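Local coordinates for trehalose synthase regulatory protein (PDB 5HUS) that probably acts as a regulatory subunit of the fungal trehalose synthase complex, here represented by a C-terminal domain of the HAD-like trehalose-phosphatase family, at residues L137-F141 against F151-S156; H181-H185 against V195-Q199; V246-L252 against N272-L278. One frame throughout, in Å; residues are numbered along the deposited sequence.

In the fold
Followed from the N terminus, the three contacts come in series: each closes before the next opens, and none nests or crosses. Contact 1 closes the hairpin of strands 141-144 and 149-152, bringing the loop after helix 116-136 against the start of the next helix. Contact 2 closes a second hairpin, 184-189 with 192-197. Strands 149-152 and 192-197 are neighbours in one four-stranded antiparallel sheet, although the centres of contacts 1 and 2 lie about 23 Å apart. Contact 3 closes a beta-alpha-beta unit in the large mixed sheet, its centre about 24 Å from that of contact 2, on the opposite side of the chain's centre.

Contact 1 (L137-F141 against F151-S156); sequences LPGSF and FHAGKS
F141 and H152 form an antiparallel hydrogen-bonded pair: F141 N reaches H152 O at 3.0 Å, and H152 N returns a bond to F141 O at 2.9 Å. On the same face of the sheet their side chains meet as well. H152 CB stands over one face of the F141 ring, displaced toward its rim, with the closest approach to F141 CE2 at 3.3 Å. With H152 CG anti to its carbonyl carbon (chi1 -63°), the imidazole is carried past the phenyl ring; the planes are only 16° apart but slid so far that the two flat rings barely overlap. The pair thus fits closely at H152 CB yet lies on the solvent side, F141 being exposed and H152 partly so, and H152 NE2 is held by E143. Also on this side, K155 N donates a hydrogen bond to G139 O (3.1 Å), coming from well above the carbonyl plane (51°), while the extended K155 chain leads outward. The F141-H152 pair sits at one end of the hairpin of strands 141-144 and 149-152, part of a four-stranded antiparallel sheet packed on helices 116-136 and 161-179, consistent with the cap of HAD trehalose-phosphatases. The closely packed side is made by the buried L137, S140, F151 and S156. S140 OG bonds L137 O at 2.6 Å, in the carbonyl plane, and S140 N shares that acceptor, so two bonds brace the type II turn L137-S140. The same hydroxyl lies at the edge of the F151 ring, S140 OG being 3.4 Å from F151 CE1, while V130 and V134 of helix 116-136 also touch F151. A matching pair of bonds closes the type II' turn A153-S156: S156 OG and S156 N approach A153 O from one face of its plane. L137 CD2 packs 3.5 Å from S156 OG, which is further tied to S164.

Contact 2 (H181-H185 against V195-Q199); sequences HNGVH and VQKDQ
At the open end of the hairpin formed by strands 184-189 and 192-197, V184 faces K197 as a non-hydrogen-bonded pair and H185 faces Q196 as a hydrogen-bonded one. H185 N to Q196 O and Q196 N to H185 O are both 3.1 Å and close to straight. The ladder runs one step past the strands, where D198 N meets G183 O at 2.8 Å with a nearly linear N-H (174°). From that point the D198 carboxylate turns back to the H185 ring. H185 ND1 donates to D198 OD1 at 2.6 Å, and OD1 receives it on its syn lone pair; ring and carboxylate lie 19° apart, nearly coplanar. E180 takes the other ring nitrogen, NE2, so the imidazole is gripped at both nitrogens between two acids, which probably fixes its rotation and may favour the protonated form. On the V184 face the K197 chain, bent at chi2 and chi3, runs past G183, with K197 CD 3.1 Å from G183 O, so that K197 NZ hydrogen-bonds N182 O (3.1 Å). Deeper on that side V184, whose CG1 is swung away from its own N (chi1 171°), meets V195 CG1 with that branch at 3.6 Å, in a layer that continues to W122 and I126 of helix 116-136 and I175 and F179 of helix 161-179. Such a hairpin packed on two helices is in keeping with the small alpha/beta cap of HAD trehalose-phosphatases.

Contact 3 (V246-L252 against N272-L278); sequences VLYSGGL and NTLTVTL
Strand 243-250, helix 254-265 and strand 272-278 make up a beta-alpha-beta unit of the central sheet, and here its two strands pair from V246 with T273 to G250 with T277. The short axes run 6° apart and 4.8 Å from each other at closest approach, so the pairing is parallel. V246, Y248 and G250 each donate and accept one backbone bond across the contact; examples are Y248 N to L274 O at 3.0 Å and L278 N to G250 O at 2.9 Å. L247 and S249 spend their backbone bonds on strand 20-26 instead. On the face bearing L247, S249, L274 and V276, L247 and L274 lie side by side, pointing the same way, with CD1 of L247 3.7 Å from CD2 of L274. V276 CG1, set between its own N and carbonyl carbon (chi1 52°), touches S249 CB at 3.6 Å. The other face carries Y248 and T275 under helix 254-265, where Y248 OH bonds D256 and N259, and T275 OG1 bonds N264. Past the strand end L252 crosses T277 at about a right angle, its CD2 3.4 Å from T277 OG1. The chemistry is thus divided: the first face is mainly apolar in its contacts, S249 being the polar exception, while on the other the buried hydroxyls of Y248 and T275 have hydrogen-bond partners, tying strands and connecting helix into one unit.

Contact 1 (L137-F141 against F151-S156)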
ATOM      1  N   LEU A 137      11.563 -25.942   8.094  1.00 36.20           N
ATOM      2  CA  LEU A 137      10.298 -26.159   7.395  1.00 31.59           C
ATOM      3  C   LEU A 137      10.519 -26.282   5.887  1.00 38.03           C
ATOM      4  O   LEU A 137      10.396 -25.298   5.152  1.00 33.80           O
ATOM      5  CB  LEU A 137       9.313 -25.022   7.697  1.00 29.74           C
ATOM      6  CG  LEU A 137       7.886 -25.130   7.144  1.00 40.28           C
ATOM      7  CD1 LEU A 137       7.111 -26.247   7.822  1.00 38.47           C
ATOM      8  CD2 LEU A 137       7.146 -23.806   7.290  1.00 33.06           C
ATOM      9  N   PRO A 138      10.849 -27.496   5.419  1.00 41.59           N
ATOM     10  CA  PRO A 138      11.157 -27.719   4.001  1.00 31.42           C
ATOM     11  C   PRO A 138      10.012 -27.301   3.085  1.00 40.00           C
ATOM     12  O   PRO A 138       8.842 -27.546   3.394  1.00 33.08           O
ATOM     13  CB  PRO A 138      11.404 -29.234   3.923  1.00 40.50           C
ATOM     14  CG  PRO A 138      10.779 -29.798   5.156  1.00 47.33           C
ATOM     15  CD  PRO A 138      10.910 -28.741   6.200  1.00 42.49           C
ATOM     16  N   GLY A 139      10.355 -26.659   1.974  1.00 33.71           N
ATOM     17  CA  GLY A 139       9.360 -26.156   1.048  1.00 28.45           C
ATOM     18  C   GLY A 139       9.103 -24.670   1.242  1.00 30.18           C
ATOM     19  O   GLY A 139       8.592 -23.995   0.346  1.00 29.80           O
ATOM     20  N   SER A 140       9.454 -24.157   2.415  1.00 28.63           N
ATOM     21  CA  SER A 140       9.258 -22.738   2.686  1.00 34.39           C
ATOM     22  C   SER A 140      10.464 -21.950   2.195  1.00 35.33           C
ATOM     23  O   SER A 140      11.521 -22.523   1.934  1.00 28.89           O
ATOM     24  CB  SER A 140       9.022 -22.491   4.179  1.00 34.55           C
ATOM     25  OG  SER A 140      10.192 -22.717   4.943  1.00 30.06           O
ATOM     26  N   PHE A 141      10.305 -20.637   2.052  1.00 31.35           N
ATOM     27  CA  PHE A 141      11.425 -19.805   1.643  1.00 27.30           C
ATOM     28  C   PHE A 141      11.303 -18.375   2.149  1.00 27.83           C
ATOM     29  O   PHE A 141      10.231 -17.930   2.557  1.00 25.63           O
ATOM     30  CB  PHE A 141      11.592 -19.810   0.114  1.00 29.69           C
ATOM     31  CG  PHE A 141      10.311 -19.633  -0.665  1.00 26.56           C
ATOM     32  CD1 PHE A 141       9.537 -20.732  -1.014  1.00 26.76           C
ATOM     33  CD2 PHE A 141       9.914 -18.375  -1.104  1.00 27.14           C
ATOM     34  CE1 PHE A 141       8.373 -20.581  -1.751  1.00 31.03           C
ATOM     35  CE2 PHE A 141       8.754 -18.215  -1.852  1.00 25.35           C
ATOM     36  CZ  PHE A 141       7.977 -19.321  -2.169  1.00 28.48           C
ATOM     37  N   PHE A 151       8.079 -14.350   4.794  1.00 21.70           N
ATOM     38  CA  PHE A 151       8.312 -15.770   5.019  1.00 21.95           C
ATOM     39  C   PHE A 151       7.208 -16.545   4.308  1.00 25.08           C
ATOM     40  O   PHE A 151       6.065 -16.545   4.752  1.00 25.34           O
ATOM     41  CB  PHE A 151       8.330 -16.068   6.524  1.00 26.17           C
ATOM     42  CG  PHE A 151       8.595 -17.509   6.876  1.00 30.10           C
ATOM     43  CD1 PHE A 151       9.301 -18.341   6.023  1.00 29.75           C
ATOM     44  CD2 PHE A 151       8.141 -18.028   8.080  1.00 36.52           C
ATOM     45  CE1 PHE A 151       9.540 -19.663   6.361  1.00 32.59           C
ATOM     46  CE2 PHE A 151       8.376 -19.348   8.420  1.00 35.30           C
ATOM     47  CZ  PHE A 151       9.075 -20.165   7.558  1.00 31.38           C
ATOM     48  N   HIS A 152       7.547 -17.194   3.197  1.00 22.91           N
ATOM     49  CA  HIS A 152       6.562 -17.906   2.388  1.00 27.84           C
ATOM     50  C   HIS A 152       6.457 -19.378   2.779  1.00 23.09           C
ATOM     51  O   HIS A 152       7.465 -20.071   2.876  1.00 27.32           O
ATOM     52  CB  HIS A 152       6.913 -17.823   0.903  1.00 27.91           C
ATOM     53  CG  HIS A 152       6.899 -16.434   0.339  1.00 27.59           C
ATOM     54  ND1 HIS A 152       5.827 -15.935  -0.366  1.00 25.52           N
ATOM     55  CD2 HIS A 152       7.839 -15.459   0.340  1.00 25.04           C
ATOM     56  CE1 HIS A 152       6.100 -14.704  -0.763  1.00 27.88           C
ATOM     57  NE2 HIS A 152       7.314 -14.393  -0.350  1.00 19.88           N
ATOM     58  N   ALA A 153       5.233 -19.854   2.980  1.00 26.64           N
ATOM     59  CA  ALA A 153       5.012 -21.262   3.287  1.00 29.09           C
ATOM     60  C   ALA A 153       5.441 -22.137   2.113  1.00 26.43           C
ATOM     61  O   ALA A 153       5.962 -23.233   2.306  1.00 24.74           O
ATOM     62  CB  ALA A 153       3.554 -21.510   3.629  1.00 34.52           C
ATOM     63  N   GLY A 154       5.221 -21.638   0.901  1.00 28.18           N
ATOM     64  CA  GLY A 154       5.585 -22.368  -0.299  1.00 27.97           C
ATOM     65  C   GLY A 154       4.964 -23.750  -0.306  1.00 31.16           C
ATOM     66  O   GLY A 154       3.779 -23.907  -0.014  1.00 33.60           O
ATOM     67  N   LYS A 155       5.782 -24.754  -0.602  1.00 35.35           N
ATOM     68  CA  LYS A 155       5.301 -26.124  -0.742  1.00 34.88           C
ATOM     69  C   LYS A 155       4.984 -26.772   0.605  1.00 38.13           C
ATOM     70  O   LYS A 155       4.276 -27.777   0.658  1.00 42.18           O
ATOM     71  CB  LYS A 155       6.328 -26.971  -1.500  1.00 31.92           C
ATOM     72  CG  LYS A 155       5.774 -28.291  -2.030  1.00 37.82           C
ATOM     73  CD  LYS A 155       6.872 -29.153  -2.635  1.00 45.26           C
ATOM     74  CE  LYS A 155       6.378 -30.573  -2.890  1.00 39.83           C
ATOM     75  NZ  LYS A 155       7.506 -31.528  -3.067  1.00 55.37           N
ATOM     76  N   SER A 156       5.499 -26.200   1.690  1.00 30.14           N
ATOM     77  CA  SER A 156       5.239 -26.753   3.019  1.00 29.81           C
ATOM     78  C   SER A 156       3.748 -26.712   3.330  1.00 35.01           C
ATOM     79  O   SER A 156       3.245 -27.516   4.115  1.00 37.46           O
ATOM     80  CB  SER A 156       6.022 -25.995   4.095  1.00 40.05           C
ATOM     81  OG  SER A 156       5.394 -24.766   4.424  1.00 35.18           O
TER

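Contact 2 (H181-H185 against V195-Q199)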
ATOM      1  N   HIS A 181       8.950  -3.700  20.183  1.00 24.01           N
ATOM      2  CA  HIS A 181       9.400  -2.448  20.799  1.00 24.54           C
ATOM      3  C   HIS A 181      10.068  -1.514  19.791  1.00 23.97           C
ATOM      4  O   HIS A 181      10.192  -0.318  20.040  1.00 26.27           O
ATOM      5  CB  HIS A 181      10.365  -2.723  21.961  1.00 23.38           C
ATOM      6  CG  HIS A 181      11.690  -3.271  21.531  1.00 22.56           C
ATOM      7  ND1 HIS A 181      11.946  -4.622  21.463  1.00 25.42           N
ATOM      8  CD2 HIS A 181      12.833  -2.651  21.151  1.00 24.08           C
ATOM      9  CE1 HIS A 181      13.192  -4.812  21.067  1.00 25.32           C
ATOM     10  NE2 HIS A 181      13.751  -3.632  20.866  1.00 24.89           N
ATOM     11  N   ASN A 182      10.504  -2.064  18.662  1.00 20.10           N
ATOM     12  CA  ASN A 182      11.098  -1.258  17.601  1.00 21.61           C
ATOM     13  C   ASN A 182      10.064  -0.714  16.618  1.00 19.54           C
ATOM     14  O   ASN A 182      10.420  -0.097  15.620  1.00 25.36           O
ATOM     15  CB  ASN A 182      12.135  -2.075  16.831  1.00 24.09           C
ATOM     16  CG  ASN A 182      13.351  -2.408  17.667  1.00 23.44           C
ATOM     17  OD1 ASN A 182      13.798  -1.598  18.480  1.00 27.38           O
ATOM     18  ND2 ASN A 182      13.895  -3.603  17.472  1.00 25.09           N
ATOM     19  N   GLY A 183       8.790  -0.960  16.895  1.00 21.04           N
ATOM     20  CA  GLY A 183       7.727  -0.561  15.983  1.00 25.70           C
ATOM     21  C   GLY A 183       7.682  -1.444  14.750  1.00 24.50           C
ATOM     22  O   GLY A 183       7.352  -0.987  13.653  1.00 25.75           O
ATOM     23  N   VAL A 184       8.028  -2.715  14.932  1.00 21.96           N
ATOM     24  CA  VAL A 184       8.031  -3.692  13.848  1.00 23.98           C
ATOM     25  C   VAL A 184       7.147  -4.878  14.226  1.00 23.79           C
ATOM     26  O   VAL A 184       7.196  -5.347  15.358  1.00 26.43           O
ATOM     27  CB  VAL A 184       9.466  -4.177  13.538  1.00 20.92           C
ATOM     28  CG1 VAL A 184       9.452  -5.351  12.565  1.00 22.23           C
ATOM     29  CG2 VAL A 184      10.303  -3.028  12.999  1.00 23.85           C
ATOM     30  N   HIS A 185       6.323  -5.347  13.291  1.00 21.83           N
ATOM     31  CA  HIS A 185       5.456  -6.487  13.564  1.00 19.85           C
ATOM     32  C   HIS A 185       5.425  -7.472  12.405  1.00 21.24           C
ATOM     33  O   HIS A 185       5.647  -7.094  11.257  1.00 21.06           O
ATOM     34  CB  HIS A 185       4.030  -6.029  13.871  1.00 25.25           C
ATOM     35  CG  HIS A 185       3.848  -5.529  15.271  1.00 30.82           C
ATOM     36  ND1 HIS A 185       3.974  -4.199  15.609  1.00 33.05           N
ATOM     37  CD2 HIS A 185       3.554  -6.184  16.419  1.00 28.45           C
ATOM     38  CE1 HIS A 185       3.762  -4.054  16.905  1.00 29.95           C
ATOM     39  NE2 HIS A 185       3.503  -5.243  17.419  1.00 32.17           N
ATOM     40  N   VAL A 195       6.857  -9.122   7.496  1.00 17.86           N
ATOM     41  CA  VAL A 195       7.442  -8.318   8.565  1.00 18.40           C
ATOM     42  C   VAL A 195       7.633  -6.890   8.053  1.00 18.98           C
ATOM     43  O   VAL A 195       8.320  -6.680   7.041  1.00 20.17           O
ATOM     44  CB  VAL A 195       8.795  -8.913   9.048  1.00 20.29           C
ATOM     45  CG1 VAL A 195       9.317  -8.152  10.273  1.00 19.25           C
ATOM     46  CG2 VAL A 195       8.643 -10.393   9.351  1.00 22.37           C
ATOM     47  N   GLN A 196       6.995  -5.921   8.709  1.00 18.44           N
ATOM     48  CA  GLN A 196       7.134  -4.529   8.289  1.00 20.95           C
ATOM     49  C   GLN A 196       7.026  -3.548   9.447  1.00 17.97           C
ATOM     50  O   GLN A 196       6.571  -3.896  10.549  1.00 20.47           O
ATOM     51  CB  GLN A 196       6.084  -4.170   7.211  1.00 21.33           C
ATOM     52  CG  GLN A 196       4.689  -4.087   7.740  1.00 24.09           C
ATOM     53  CD  GLN A 196       3.705  -3.517   6.722  1.00 35.86           C
ATOM     54  OE1 GLN A 196       2.693  -2.918   7.079  1.00 53.25           O
ATOM     55  NE2 GLN A 196       3.997  -3.717   5.456  1.00 33.93           N
ATOM     56  N   LYS A 197       7.461  -2.322   9.170  1.00 19.39           N
ATOM     57  CA  LYS A 197       7.322  -1.210  10.096  1.00 18.55           C
ATOM     58  C   LYS A 197       5.854  -0.881  10.339  1.00 21.21           C
ATOM     59  O   LYS A 197       5.054  -0.818   9.402  1.00 19.10           O
ATOM     60  CB  LYS A 197       8.046   0.027   9.558  1.00 20.40           C
ATOM     61  CG  LYS A 197       9.338   0.370  10.273  1.00 51.55           C
ATOM     62  CD  LYS A 197       9.075   0.760  11.718  1.00 45.10           C
ATOM     63  CE  LYS A 197       9.737   2.077  12.086  1.00 35.83           C
ATOM     64  NZ  LYS A 197      10.085   2.135  13.533  1.00 39.43           N
ATOM     65  N   ASP A 198       5.506  -0.654  11.601  1.00 18.52           N
ATOM     66  CA  ASP A 198       4.131  -0.319  11.973  1.00 19.57           C
ATOM     67  C   ASP A 198       3.591   0.893  11.223  1.00 23.07           C
ATOM     68  O   ASP A 198       4.253   1.930  11.148  1.00 21.68           O
ATOM     69  CB  ASP A 198       4.033  -0.048  13.480  1.00 22.39           C
ATOM     70  CG  ASP A 198       4.232  -1.292  14.308  1.00 30.59           C
ATOM     71  OD1 ASP A 198       4.384  -2.388  13.722  1.00 28.18           O
ATOM     72  OD2 ASP A 198       4.219  -1.175  15.549  1.00 27.81           O
ATOM     73  N   GLN A 199       2.380   0.744  10.682  1.00 21.79           N
ATOM     74  CA  GLN A 199       1.656   1.817  10.007  1.00 17.37           C
ATOM     75  C   GLN A 199       2.457   2.507   8.898  1.00 20.20           C
ATOM     76  O   GLN A 199       2.239   3.678   8.611  1.00 20.58           O
ATOM     77  CB  GLN A 199       1.180   2.857  11.034  1.00 25.72           C
ATOM     78  CG  GLN A 199       0.083   2.336  11.960  1.00 28.33           C
ATOM     79  CD  GLN A 199      -0.446   3.389  12.926  1.00 32.66           C
ATOM     80  OE1 GLN A 199       0.275   4.297  13.337  1.00 37.86           O
ATOM     81  NE2 GLN A 199      -1.716   3.264  13.291  1.00 42.52           N
TER

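Contact 3 (V246-L252 against N272-L278)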
ATOM      1  N   VAL A 246      -9.809  12.814  -1.732  1.00 20.15           N
ATOM      2  CA  VAL A 246      -8.876  11.686  -1.626  1.00 17.74           C
ATOM      3  C   VAL A 246      -9.626  10.370  -1.810  1.00 23.42           C
ATOM      4  O   VAL A 246     -10.717  10.182  -1.262  1.00 22.88           O
ATOM      5  CB  VAL A 246      -8.141  11.666  -0.270  1.00 22.28           C
ATOM      6  CG1 VAL A 246      -7.135  10.516  -0.223  1.00 20.81           C
ATOM      7  CG2 VAL A 246      -7.439  12.988  -0.019  1.00 28.29           C
ATOM      8  N   LEU A 247      -9.047   9.464  -2.589  1.00 20.37           N
ATOM      9  CA  LEU A 247      -9.648   8.159  -2.816  1.00 17.57           C
ATOM     10  C   LEU A 247      -8.605   7.070  -2.599  1.00 18.65           C
ATOM     11  O   LEU A 247      -7.461   7.210  -3.022  1.00 20.49           O
ATOM     12  CB  LEU A 247     -10.231   8.070  -4.234  1.00 18.23           C
ATOM     13  CG  LEU A 247     -11.008   6.815  -4.656  1.00 20.06           C
ATOM     14  CD1 LEU A 247     -12.034   7.187  -5.721  1.00 20.26           C
ATOM     15  CD2 LEU A 247     -10.107   5.701  -5.187  1.00 25.43           C
ATOM     16  N   TYR A 248      -9.002   5.993  -1.934  1.00 21.09           N
ATOM     17  CA  TYR A 248      -8.129   4.831  -1.787  1.00 17.57           C
ATOM     18  C   TYR A 248      -8.872   3.596  -2.237  1.00 16.88           C
ATOM     19  O   TYR A 248     -10.021   3.391  -1.845  1.00 19.94           O
ATOM     20  CB  TYR A 248      -7.659   4.670  -0.334  1.00 15.97           C
ATOM     21  CG  TYR A 248      -6.842   3.420  -0.085  1.00 17.51           C
ATOM     22  CD1 TYR A 248      -7.456   2.212   0.241  1.00 20.05           C
ATOM     23  CD2 TYR A 248      -5.456   3.438  -0.204  1.00 18.93           C
ATOM     24  CE1 TYR A 248      -6.712   1.060   0.449  1.00 19.61           C
ATOM     25  CE2 TYR A 248      -4.705   2.294   0.003  1.00 20.73           C
ATOM     26  CZ  TYR A 248      -5.340   1.112   0.332  1.00 19.71           C
ATOM     27  OH  TYR A 248      -4.609  -0.031   0.558  1.00 23.73           O
ATOM     28  N   SER A 249      -8.226   2.785  -3.074  1.00 16.85           N
ATOM     29  CA  SER A 249      -8.792   1.510  -3.485  1.00 21.69           C
ATOM     30  C   SER A 249      -7.833   0.390  -3.123  1.00 23.35           C
ATOM     31  O   SER A 249      -6.619   0.529  -3.281  1.00 22.85           O
ATOM     32  CB  SER A 249      -9.078   1.486  -4.986  1.00 24.95           C
ATOM     33  OG  SER A 249      -9.630   0.235  -5.361  1.00 30.96           O
ATOM     34  N   GLY A 250      -8.373  -0.722  -2.641  1.00 20.42           N
ATOM     35  CA  GLY A 250      -7.530  -1.844  -2.290  1.00 18.62           C
ATOM     36  C   GLY A 250      -8.264  -3.161  -2.352  1.00 23.43           C
ATOM     37  O   GLY A 250      -9.213  -3.326  -3.123  1.00 24.28           O
ATOM     38  N   GLY A 251      -7.806  -4.103  -1.540  1.00 23.62           N
ATOM     39  CA  GLY A 251      -8.459  -5.386  -1.404  1.00 27.70           C
ATOM     40  C   GLY A 251      -8.938  -5.575   0.018  1.00 25.40           C
ATOM     41  O   GLY A 251      -9.173  -4.609   0.740  1.00 25.53           O
ATOM     42  N   LEU A 252      -9.082  -6.829   0.421  1.00 23.84           N
ATOM     43  CA  LEU A 252      -9.566  -7.146   1.755  1.00 23.49           C
ATOM     44  C   LEU A 252      -8.464  -7.801   2.561  1.00 30.19           C
ATOM     45  O   LEU A 252      -8.468  -9.016   2.773  1.00 42.46           O
ATOM     46  CB  LEU A 252     -10.784  -8.062   1.679  1.00 26.86           C
ATOM     47  CG  LEU A 252     -11.975  -7.472   0.929  1.00 27.71           C
ATOM     48  CD1 LEU A 252     -12.933  -8.567   0.504  1.00 34.93           C
ATOM     49  CD2 LEU A 252     -12.680  -6.440   1.795  1.00 28.46           C
ATOM     50  N   ASN A 272     -13.938  15.660   0.456  1.00 30.53           N
ATOM     51  CA  ASN A 272     -14.450  14.439  -0.145  1.00 24.35           C
ATOM     52  C   ASN A 272     -13.455  13.303   0.047  1.00 24.62           C
ATOM     53  O   ASN A 272     -12.267  13.468  -0.227  1.00 24.90           O
ATOM     54  CB  ASN A 272     -14.741  14.638  -1.631  1.00 27.96           C
ATOM     55  CG  ASN A 272     -16.085  15.282  -1.872  1.00 31.03           C
ATOM     56  OD1 ASN A 272     -16.717  15.783  -0.942  1.00 27.31           O
ATOM     57  ND2 ASN A 272     -16.536  15.265  -3.122  1.00 27.79           N
ATOM     58  N   THR A 273     -13.938  12.176   0.562  1.00 24.32           N
ATOM     59  CA  THR A 273     -13.124  10.971   0.694  1.00 22.86           C
ATOM     60  C   THR A 273     -13.938   9.798   0.182  1.00 26.73           C
ATOM     61  O   THR A 273     -15.166   9.807   0.251  1.00 28.04           O
ATOM     62  CB  THR A 273     -12.669  10.701   2.156  1.00 30.67           C
ATOM     63  OG1 THR A 273     -13.805  10.383   2.974  1.00 33.11           O
ATOM     64  CG2 THR A 273     -11.948  11.912   2.738  1.00 26.13           C
ATOM     65  N   LEU A 274     -13.261   8.796  -0.360  1.00 20.95           N
ATOM     66  CA  LEU A 274     -13.946   7.614  -0.850  1.00 18.94           C
ATOM     67  C   LEU A 274     -13.021   6.421  -0.695  1.00 23.50           C
ATOM     68  O   LEU A 274     -11.853   6.482  -1.056  1.00 21.76           O
ATOM     69  CB  LEU A 274     -14.373   7.793  -2.313  1.00 21.42           C
ATOM     70  CG  LEU A 274     -15.254   6.733  -2.994  1.00 25.99           C
ATOM     71  CD1 LEU A 274     -15.990   7.356  -4.175  1.00 24.01           C
ATOM     72  CD2 LEU A 274     -14.454   5.521  -3.469  1.00 22.47           C
ATOM     73  N   THR A 275     -13.552   5.344  -0.140  1.00 21.16           N
ATOM     74  CA  THR A 275     -12.818   4.096  -0.053  1.00 21.53           C
ATOM     75  C   THR A 275     -13.594   3.021  -0.803  1.00 25.72           C
ATOM     76  O   THR A 275     -14.817   2.926  -0.677  1.00 22.78           O
ATOM     77  CB  THR A 275     -12.594   3.667   1.403  1.00 23.83           C
ATOM     78  OG1 THR A 275     -13.840   3.709   2.109  1.00 24.60           O
ATOM     79  CG2 THR A 275     -11.606   4.604   2.088  1.00 24.05           C
ATOM     80  N   VAL A 276     -12.884   2.223  -1.590  1.00 22.47           N
ATOM     81  CA  VAL A 276     -13.520   1.164  -2.363  1.00 24.82           C
ATOM     82  C   VAL A 276     -12.639  -0.079  -2.362  1.00 25.27           C
ATOM     83  O   VAL A 276     -11.416   0.012  -2.498  1.00 23.10           O
ATOM     84  CB  VAL A 276     -13.815   1.617  -3.816  1.00 25.04           C
ATOM     85  CG1 VAL A 276     -12.569   2.202  -4.469  1.00 27.60           C
ATOM     86  CG2 VAL A 276     -14.364   0.467  -4.640  1.00 25.17           C
ATOM     87  N   THR A 277     -13.255  -1.239  -2.169  1.00 19.06           N
ATOM     88  CA  THR A 277     -12.505  -2.480  -2.157  1.00 17.92           C
ATOM     89  C   THR A 277     -12.902  -3.383  -3.312  1.00 19.38           C
ATOM     90  O   THR A 277     -14.055  -3.383  -3.742  1.00 23.09           O
ATOM     91  CB  THR A 277     -12.692  -3.257  -0.837  1.00 22.91           C
ATOM     92  OG1 THR A 277     -11.865  -4.427  -0.859  1.00 26.01           O
ATOM     93  CG2 THR A 277     -14.144  -3.680  -0.636  1.00 22.67           C
ATOM     94  N   LEU A 278     -11.924  -4.124  -3.816  1.00 20.04           N
ATOM     95  CA  LEU A 278     -12.174  -5.211  -4.751  1.00 24.70           C
ATOM     96  C   LEU A 278     -12.812  -6.370  -4.004  1.00 29.04           C
ATOM     97  O   LEU A 278     -12.322  -6.779  -2.953  1.00 35.65           O
ATOM     98  CB  LEU A 278     -10.873  -5.649  -5.424  1.00 27.55           C
ATOM     99  CG  LEU A 278     -10.315  -4.673  -6.459  1.00 29.04           C
ATOM    100  CD1 LEU A 278      -8.845  -4.955  -6.731  1.00 41.62           C
ATOM    101  CD2 LEU A 278     -11.118  -4.776  -7.740  1.00 28.14           C
TER